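Local coordinates for AT-rich interactive domain-containing protein 4 (Arabidopsis thaliana, PDB 6LQF) that probably helps regulate transcription in the nucleus, here as an ARID-PHD cassette bound to DNA and to a trimethylated histone H3 peptide, at residues Q35-L38 with R44-P47; A57-K62 with Q90-M95; E121-Y124 with D128-G131. All blocks are in the same frame, centred on the assembly; numbering follows the deposited sequence.

Contact 1 of 3, residues Q35-L38 with R44-P47; sequences QFLL and RLVP
Leu37, on the last full turn of helix 26-39, meets Leu45 and Val46 as the chain comes back past the end of that helix. The contact is wholly apolar, with no hydrogen bond between the two segments. Its denser side lies around Leu37, whose side chain crosses that of Leu45 at about a right angle: the methyl Leu37 CD2 comes to 4.2 Å from Leu45 CD1, while the other branch, CD1, lies 4.2 Å from Leu45 CB. Both leucines are buried, and the fork of Leu37 suits its place by letting each branch meet a different carbon of Leu45. Val46 fits beside them because its CG2, set anti to the carbonyl carbon by a chi1 of -177°, is turned to the helix and sits 4.0 Å from Leu37 CB.

The same methyl also serves the looser, solvent side. There Leu38 is exposed, and its CB does not point straight at the loop; its CD2 branch reaches across to 4.0 Å from Val46 CG2, the two side chains crossing at about a right angle. Val46 is itself partly exposed here.

Within the ARID domain this packing closes the short loop after helix 26-39, where Arg44 packs on a DNA phosphate. Leu37 and Leu45 both continue onto helix 107-118, touching Tyr118, and Leu37 also reaches Phe54 in the loop leading to strand 58-59.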
loop_
_atom_site.group_PDB
_atom_site.type_symbol
_atom_site.label_atom_id
_atom_site.label_comp_id
_atom_site.label_asym_id
_atom_site.label_seq_id
_atom_site.Cartn_x
_atom_site.Cartn_y
_atom_site.Cartn_z
ATOM N N GLN A 35 -1.350 9.857 -17.446
ATOM C CA GLN A 35 -0.391 10.120 -18.529
ATOM C C GLN A 35 0.429 8.863 -18.829
ATOM O O GLN A 35 0.689 8.507 -19.988
ATOM C CB GLN A 35 0.522 11.279 -18.166
ATOM C CG GLN A 35 1.479 11.658 -19.294
ATOM C CD GLN A 35 2.702 12.394 -18.792
ATOM O OE1 GLN A 35 2.595 13.383 -18.066
ATOM N NE2 GLN A 35 3.873 11.907 -19.166
ATOM N N PHE A 36 0.788 8.145 -17.773
ATOM C CA PHE A 36 1.580 6.917 -17.905
ATOM C C PHE A 36 0.785 5.861 -18.640
ATOM O O PHE A 36 1.308 5.185 -19.513
ATOM C CB PHE A 36 1.980 6.389 -16.504
ATOM C CG PHE A 36 2.721 5.100 -16.546
ATOM C CD1 PHE A 36 4.065 5.095 -16.824
ATOM C CD2 PHE A 36 2.060 3.875 -16.320
ATOM C CE1 PHE A 36 4.767 3.889 -16.915
ATOM C CE2 PHE A 36 2.763 2.690 -16.391
ATOM C CZ PHE A 36 4.108 2.707 -16.670
ATOM N N LEU A 37 -0.465 5.643 -18.256
ATOM C CA LEU A 37 -1.306 4.639 -18.900
ATOM C C LEU A 37 -1.459 4.956 -20.381
ATOM O O LEU A 37 -1.426 4.030 -21.200
ATOM C CB LEU A 37 -2.687 4.573 -18.241
ATOM C CG LEU A 37 -2.592 3.970 -16.830
ATOM C CD1 LEU A 37 -3.958 4.057 -16.154
ATOM C CD2 LEU A 37 -2.109 2.527 -16.839
ATOM N N LEU A 38 -1.570 6.238 -20.728
ATOM C CA LEU A 38 -1.677 6.590 -22.168
ATOM C C LEU A 38 -0.369 6.332 -22.905
ATOM O O LEU A 38 -0.373 5.805 -24.030
ATOM C CB LEU A 38 -2.108 8.055 -22.347
ATOM C CG LEU A 38 -3.544 8.287 -21.914
ATOM C CD1 LEU A 38 -3.891 9.744 -22.127
ATOM C CD2 LEU A 38 -4.493 7.412 -22.702
ATOM N N ARG A 44 -7.953 2.313 -23.167
ATOM C CA ARG A 44 -9.282 1.980 -22.632
ATOM C C ARG A 44 -9.426 2.271 -21.132
ATOM O O ARG A 44 -10.549 2.397 -20.611
ATOM C CB ARG A 44 -9.603 0.510 -22.893
ATOM C CG ARG A 44 -8.861 -0.456 -21.996
ATOM C CD ARG A 44 -9.403 -1.881 -22.110
ATOM N NE ARG A 44 -9.001 -2.672 -20.950
ATOM C CZ ARG A 44 -9.783 -2.867 -19.890
ATOM N NH1 ARG A 44 -11.004 -2.336 -19.866
ATOM N NH2 ARG A 44 -9.355 -3.598 -18.863
ATOM N N LEU A 45 -8.287 2.408 -20.444
ATOM C CA LEU A 45 -8.296 2.698 -19.002
ATOM C C LEU A 45 -8.468 4.173 -18.657
ATOM O O LEU A 45 -8.675 4.484 -17.485
ATOM C CB LEU A 45 -7.003 2.208 -18.354
ATOM C CG LEU A 45 -6.785 0.718 -18.529
ATOM C CD1 LEU A 45 -5.529 0.313 -17.776
ATOM C CD2 LEU A 45 -7.982 -0.046 -18.010
ATOM N N VAL A 46 -8.390 5.073 -19.644
ATOM C CA VAL A 46 -8.518 6.499 -19.395
ATOM C C VAL A 46 -9.728 7.018 -20.178
ATOM O O VAL A 46 -9.620 7.284 -21.368
ATOM C CB VAL A 46 -7.248 7.276 -19.805
ATOM C CG1 VAL A 46 -7.397 8.744 -19.456
ATOM C CG2 VAL A 46 -6.021 6.700 -19.085
ATOM N N PRO A 47 -10.880 7.134 -19.506
ATOM C CA PRO A 47 -12.124 7.539 -20.154
ATOM C C PRO A 47 -12.093 9.014 -20.576
ATOM O O PRO A 47 -11.318 9.829 -20.062
ATOM C CB PRO A 47 -13.176 7.320 -19.047
ATOM C CG PRO A 47 -12.490 6.598 -17.920
ATOM C CD PRO A 47 -11.033 6.971 -18.043
#

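Contact 2 of 3, residues A57-K62 with Q90-M95; sequences AVLNSK and QVFSKM. With nucleotides of chain C.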
loop_
_atom_site.group_PDB
_atom_site.type_symbol
_atom_site.label_atom_id
_atom_site.label_comp_id
_atom_site.label_asym_id
_atom_site.label_seq_id
_atom_site.Cartn_x
_atom_site.Cartn_y
_atom_site.Cartn_z
ATOM N N ALA A 57 -14.065 2.605 -12.599
ATOM C CA ALA A 57 -14.122 1.378 -11.802
ATOM C C ALA A 57 -14.744 1.760 -10.471
ATOM O O ALA A 57 -14.485 2.832 -9.902
ATOM C CB ALA A 57 -12.767 0.731 -11.571
ATOM N N VAL A 58 -15.561 0.852 -9.977
ATOM C CA VAL A 58 -16.327 1.064 -8.745
ATOM C C VAL A 58 -16.013 -0.090 -7.790
ATOM O O VAL A 58 -15.923 -1.262 -8.201
ATOM C CB VAL A 58 -17.808 1.100 -9.055
ATOM C CG1 VAL A 58 -18.669 1.160 -7.791
ATOM C CG2 VAL A 58 -18.097 2.280 -9.954
ATOM N N LEU A 59 -15.862 0.252 -6.512
ATOM C CA LEU A 59 -15.620 -0.695 -5.424
ATOM C C LEU A 59 -16.485 -0.256 -4.240
ATOM O O LEU A 59 -16.339 0.858 -3.762
ATOM C CB LEU A 59 -14.159 -0.693 -5.024
ATOM C CG LEU A 59 -13.832 -1.664 -3.885
ATOM C CD1 LEU A 59 -14.056 -3.049 -4.387
ATOM C CD2 LEU A 59 -12.399 -1.502 -3.457
ATOM N N ASN A 60 -17.332 -1.155 -3.765
ATOM C CA ASN A 60 -18.245 -0.904 -2.660
ATOM C C ASN A 60 -19.026 0.394 -2.902
ATOM O O ASN A 60 -19.113 1.231 -2.023
ATOM C CB ASN A 60 -17.456 -0.823 -1.350
ATOM C CG ASN A 60 -18.322 -0.982 -0.114
ATOM O OD1 ASN A 60 -19.402 -1.544 -0.176
ATOM N ND2 ASN A 60 -17.833 -0.479 1.040
ATOM N N SER A 61 -19.554 0.532 -4.125
ATOM C CA SER A 61 -20.414 1.658 -4.565
ATOM C C SER A 61 -19.752 3.014 -4.642
ATOM O O SER A 61 -20.483 4.021 -4.726
ATOM C CB SER A 61 -21.614 1.800 -3.604
ATOM O OG SER A 61 -22.370 0.594 -3.541
ATOM N N LYS A 62 -18.426 3.107 -4.542
ATOM C CA LYS A 62 -17.728 4.361 -4.743
ATOM C C LYS A 62 -16.669 4.187 -5.815
ATOM O O LYS A 62 -16.195 3.064 -6.048
ATOM C CB LYS A 62 -17.106 4.873 -3.435
ATOM C CG LYS A 62 -18.174 5.273 -2.425
ATOM C CD LYS A 62 -17.530 5.798 -1.151
ATOM C CE LYS A 62 -18.629 6.324 -0.235
ATOM N NZ LYS A 62 -18.079 6.812 1.056
ATOM N N GLN A 90 -5.722 -4.217 5.858
ATOM C CA GLN A 90 -4.812 -3.080 5.985
ATOM C C GLN A 90 -4.772 -2.203 4.737
ATOM O O GLN A 90 -4.394 -1.045 4.843
ATOM C CB GLN A 90 -3.378 -3.550 6.281
ATOM C CG GLN A 90 -3.222 -4.053 7.692
ATOM C CD GLN A 90 -1.792 -4.514 7.963
ATOM O OE1 GLN A 90 -0.829 -3.814 7.563
ATOM N NE2 GLN A 90 -1.646 -5.662 8.643
ATOM N N VAL A 91 -5.184 -2.691 3.562
ATOM C CA VAL A 91 -5.171 -1.819 2.388
ATOM C C VAL A 91 -6.548 -1.213 2.217
ATOM O O VAL A 91 -6.687 0.037 2.141
ATOM C CB VAL A 91 -4.785 -2.586 1.113
ATOM C CG1 VAL A 91 -4.838 -1.722 -0.150
ATOM C CG2 VAL A 91 -3.365 -3.115 1.315
ATOM N N PHE A 92 -7.543 -2.096 2.134
ATOM C CA PHE A 92 -8.944 -1.651 1.956
ATOM C C PHE A 92 -9.385 -0.694 3.044
ATOM O O PHE A 92 -10.107 0.255 2.760
ATOM C CB PHE A 92 -9.857 -2.884 1.870
ATOM C CG PHE A 92 -11.335 -2.582 1.630
ATOM C CD1 PHE A 92 -11.741 -1.792 0.564
ATOM C CD2 PHE A 92 -12.298 -3.159 2.439
ATOM C CE1 PHE A 92 -13.111 -1.585 0.307
ATOM C CE2 PHE A 92 -13.647 -2.959 2.203
ATOM C CZ PHE A 92 -14.052 -2.158 1.135
ATOM N N SER A 93 -8.955 -0.908 4.275
ATOM C CA SER A 93 -9.345 -0.059 5.408
ATOM C C SER A 93 -8.895 1.387 5.292
ATOM O O SER A 93 -9.440 2.252 5.999
ATOM C CB SER A 93 -8.808 -0.724 6.676
ATOM O OG SER A 93 -7.391 -0.762 6.570
ATOM N N LYS A 94 -7.934 1.684 4.423
ATOM C CA LYS A 94 -7.401 3.033 4.238
ATOM C C LYS A 94 -7.954 3.702 3.001
ATOM O O LYS A 94 -7.595 4.860 2.688
ATOM C CB LYS A 94 -5.891 3.004 4.083
ATOM C CG LYS A 94 -5.121 2.477 5.266
ATOM C CD LYS A 94 -5.407 3.323 6.480
ATOM C CE LYS A 94 -4.722 4.659 6.372
ATOM N NZ LYS A 94 -3.258 4.477 6.313
ATOM N N MET A 95 -8.736 2.956 2.216
ATOM C CA MET A 95 -9.338 3.514 1.010
ATOM C C MET A 95 -10.667 4.161 1.238
ATOM O O MET A 95 -11.403 3.758 2.135
ATOM C CB MET A 95 -9.525 2.415 -0.028
ATOM C CG MET A 95 -8.210 1.818 -0.412
ATOM S SD MET A 95 -8.290 0.350 -1.485
ATOM C CE MET A 95 -9.068 1.062 -2.981
ATOM P P DA C 4 -19.391 -3.084 -5.855
ATOM O OP1 DA C 4 -19.927 -1.806 -5.569
ATOM O OP2 DA C 4 -18.036 -3.401 -5.503
ATOM O "O5'" DA C 4 -20.262 -4.178 -5.124
ATOM C "C5'" DA C 4 -21.675 -4.160 -5.251
ATOM C "C4'" DA C 4 -22.300 -5.332 -4.530
ATOM O "O4'" DA C 4 -22.060 -6.552 -5.249
ATOM C "C3'" DA C 4 -21.826 -5.583 -3.107
ATOM O "O3'" DA C 4 -22.997 -6.004 -2.424
ATOM C "C2'" DA C 4 -20.855 -6.733 -3.257
ATOM C "C1'" DA C 4 -21.449 -7.506 -4.403
ATOM N N9 DA C 4 -20.516 -8.246 -5.225
ATOM C C8 DA C 4 -19.269 -7.870 -5.641
ATOM N N7 DA C 4 -18.715 -8.708 -6.473
ATOM C C5 DA C 4 -19.663 -9.705 -6.619
ATOM C C6 DA C 4 -19.674 -10.892 -7.350
ATOM N N6 DA C 4 -18.667 -11.290 -8.122
ATOM N N1 DA C 4 -20.777 -11.661 -7.280
ATOM C C2 DA C 4 -21.782 -11.266 -6.497
ATOM N N3 DA C 4 -21.893 -10.173 -5.765
ATOM C C4 DA C 4 -20.788 -9.420 -5.873
ATOM P P DT C 3 -16.174 -2.720 -11.849
ATOM O OP1 DT C 3 -16.174 -1.289 -11.721
ATOM O OP2 DT C 3 -14.951 -3.439 -11.763
ATOM O "O5'" DT C 3 -17.173 -3.356 -10.802
ATOM C "C5'" DT C 3 -18.473 -2.816 -10.662
ATOM C "C4'" DT C 3 -19.302 -3.607 -9.682
ATOM O "O4'" DT C 3 -19.563 -4.902 -10.239
ATOM C "C3'" DT C 3 -18.702 -3.850 -8.292
ATOM O "O3'" DT C 3 -19.672 -3.369 -7.372
ATOM C "C2'" DT C 3 -18.579 -5.360 -8.209
ATOM C "C1'" DT C 3 -19.624 -5.831 -9.192
ATOM N N1 DT C 3 -19.376 -7.129 -9.779
ATOM C C2 DT C 3 -20.391 -8.049 -9.836
ATOM O O2 DT C 3 -21.466 -7.883 -9.303
ATOM N N3 DT C 3 -20.058 -9.220 -10.460
ATOM C C4 DT C 3 -18.864 -9.522 -11.076
ATOM O O4 DT C 3 -18.717 -10.599 -11.622
ATOM C C5 DT C 3 -17.863 -8.490 -11.018
ATOM C C7 DT C 3 -16.533 -8.729 -11.656
ATOM C C6 DT C 3 -18.178 -7.348 -10.408
#
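Leu59 presents its CD2 methyl to the ring of Phe92 at a slant, 3.8 Å from Phe92 CE1. Two anti first torsions make this meeting possible: CG of Leu59 (chi1 180°) and CG of Phe92 (chi1 -178°) are each extended away from their own backbone N, one from the hairpin and one from 90-95. The same Leu59 methyl lies 4.2 Å from Met95 CE, which the slender, flexible thioether lets lie against it. Asn60 comes to the ring differently. Its ND2 stands at the edge, near the ring plane, 4.1 Å from Phe92 CZ, with amide and ring planes 54° apart; this nitrogen spends its hydrogen bonds on Asn97 O and Thr99 OG1.

Leu59 to Lys62 form a type I' turn, linking strands 58-59 and 62-63 of a tight beta hairpin of the ARID domain that grips the DNA backbone with main-chain N-H groups. Val58 N donates to OP1 of DT3 of chain C at 2.8 Å. Asn60 N and Ser61 N share the next phosphate, reaching OP2 (2.9 Å) and OP1 (2.8 Å) of DA4 of chain C. On the protein side, Leu59, Phe92 and Met95 all pack on Leu111 of helix 107-118.

Contact 3 of 3, residues E121-Y124 with D128-G131; sequences EYEY and DVDG
Van der Waals packing joins Glu123 to Val129: the Val129 CG2 methyl rests 3.7 Å from Glu123 CG. The two side chains meet at a slant, and Glu123 contributes chiefly its aliphatic stem, extended with CG anti to the backbone N (chi1 179°). A long acid suits this place because its stem can lie against valine while Glu123 OE1 accepts hydrogen bonds from Tyr115 OH and Phe79 N. Val129 also packs on Val74 of helix 66-74.

One water makes the hydrogen-bonded link. It donates to Glu123 O at 2.8 Å and accepts from Asp128 N at 3.0 Å, so a helix carbonyl and a loop N-H are joined without touching. The segments lie where the chain leaves helix 120-124 and, through 128-131, runs into the PHD-type zinc finger, close to the zinc ion held by His14, Cys16, Asp32 and His126.

Polar neighbours hold the remaining pair. Asp128 OD2 stands 4.3 Å from Tyr122 CE1, a loose contact oblique to the ring; OD2 is hydrogen-bonded to Tyr70 OH, and OD1 forms a salt bridge with Arg18. Tyr122 stacks on the zinc ligand His126, and its OH is hydrogen-bonded to another ligand, Asp32, probably helping to position both.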
loop_
_atom_site.group_PDB
_atom_site.type_symbol
_atom_site.label_atom_id
_atom_site.label_comp_id
_atom_site.label_asym_id
_atom_site.label_seq_id
_atom_site.Cartn_x
_atom_site.Cartn_y
_atom_site.Cartn_z
ATOM N N GLU A 121 2.438 -1.736 -13.634
ATOM C CA GLU A 121 3.450 -1.163 -14.511
ATOM C C GLU A 121 3.918 0.193 -14.015
ATOM O O GLU A 121 5.093 0.521 -14.058
ATOM C CB GLU A 121 2.896 -1.033 -15.938
ATOM C CG GLU A 121 2.610 -2.411 -16.511
ATOM C CD GLU A 121 2.042 -2.381 -17.923
ATOM O OE1 GLU A 121 1.657 -1.288 -18.427
ATOM O OE2 GLU A 121 2.019 -3.480 -18.525
ATOM N N TYR A 122 2.956 0.968 -13.524
ATOM C CA TYR A 122 3.316 2.273 -12.923
ATOM C C TYR A 122 4.290 2.120 -11.776
ATOM O O TYR A 122 5.276 2.852 -11.685
ATOM C CB TYR A 122 2.054 3.001 -12.472
ATOM C CG TYR A 122 2.298 4.420 -11.963
ATOM C CD1 TYR A 122 2.644 4.655 -10.607
ATOM C CD2 TYR A 122 2.146 5.508 -12.820
ATOM C CE1 TYR A 122 2.886 5.907 -10.155
ATOM C CE2 TYR A 122 2.360 6.807 -12.373
ATOM C CZ TYR A 122 2.735 6.985 -11.056
ATOM O OH TYR A 122 2.973 8.257 -10.598
ATOM N N GLU A 123 4.022 1.148 -10.906
ATOM C CA GLU A 123 4.931 0.909 -9.758
ATOM C C GLU A 123 6.358 0.626 -10.252
ATOM O O GLU A 123 7.318 1.208 -9.738
ATOM C CB GLU A 123 4.441 -0.271 -8.923
ATOM C CG GLU A 123 5.384 -0.583 -7.727
ATOM C CD GLU A 123 5.145 -2.015 -7.157
ATOM O OE1 GLU A 123 3.998 -2.357 -6.781
ATOM O OE2 GLU A 123 6.103 -2.804 -7.089
ATOM N N TYR A 124 6.474 -0.259 -11.252
ATOM C CA TYR A 124 7.808 -0.595 -11.760
ATOM C C TYR A 124 8.520 0.641 -12.372
ATOM O O TYR A 124 9.746 0.758 -12.340
ATOM C CB TYR A 124 7.722 -1.689 -12.815
ATOM C CG TYR A 124 7.179 -3.050 -12.367
ATOM C CD1 TYR A 124 7.173 -3.442 -11.036
ATOM C CD2 TYR A 124 6.604 -3.911 -13.306
ATOM C CE1 TYR A 124 6.674 -4.715 -10.661
ATOM C CE2 TYR A 124 6.102 -5.148 -12.947
ATOM C CZ TYR A 124 6.127 -5.548 -11.635
ATOM O OH TYR A 124 5.594 -6.803 -11.359
ATOM N N ASP A 128 8.845 4.549 -5.764
ATOM C CA ASP A 128 8.033 4.809 -4.607
ATOM C C ASP A 128 8.010 3.683 -3.589
ATOM O O ASP A 128 7.383 3.837 -2.528
ATOM C CB ASP A 128 6.606 5.079 -5.050
ATOM C CG ASP A 128 6.519 6.216 -6.048
ATOM O OD1 ASP A 128 7.250 7.218 -5.883
ATOM O OD2 ASP A 128 5.688 6.121 -6.952
ATOM N N VAL A 129 8.627 2.552 -3.910
ATOM C CA VAL A 129 8.512 1.368 -3.019
ATOM C C VAL A 129 9.464 1.428 -1.840
ATOM O O VAL A 129 10.652 1.728 -2.034
ATOM C CB VAL A 129 8.754 0.067 -3.815
ATOM C CG1 VAL A 129 8.830 -1.142 -2.882
ATOM C CG2 VAL A 129 7.617 -0.082 -4.836
ATOM N N ASP A 130 8.946 1.185 -0.620
ATOM C CA ASP A 130 9.735 1.192 0.631
ATOM C C ASP A 130 10.687 0.025 0.714
ATOM O O ASP A 130 10.281 -1.144 0.499
ATOM C CB ASP A 130 8.793 1.183 1.822
ATOM C CG ASP A 130 9.528 1.467 3.127
ATOM O OD1 ASP A 130 10.316 0.608 3.581
ATOM O OD2 ASP A 130 9.298 2.553 3.703
ATOM N N GLY A 131 11.965 0.341 0.895
ATOM C CA GLY A 131 12.973 -0.703 1.009
ATOM C C GLY A 131 13.799 -0.509 2.276
ATOM O O GLY A 131 14.981 -0.874 2.298
HETATM O O HOH W 1 7.083 2.758 -7.442
#

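From the N terminus, contact 1 comes first, closing the short loop that leaves helix 26-39. Contact 2 follows and spans 27 intervening residues, bringing the DNA-binding hairpin against 90-95, on helix 87-91, with helix 66-74 lying between them in sequence. Contact 3 closes the brief connection after helix 120-124, where 128-131 runs into the PHD-type zinc finger. The three are in series: none nests in or crosses another. Contacts 1 and 3 nevertheless touch, for Phe36 CE2 lies 3.3 Å from Tyr122 N, binding helices 26-39 and 120-124 together near a zinc ion. Contacts 2 and 3 lie on opposite sides of the chain's centre.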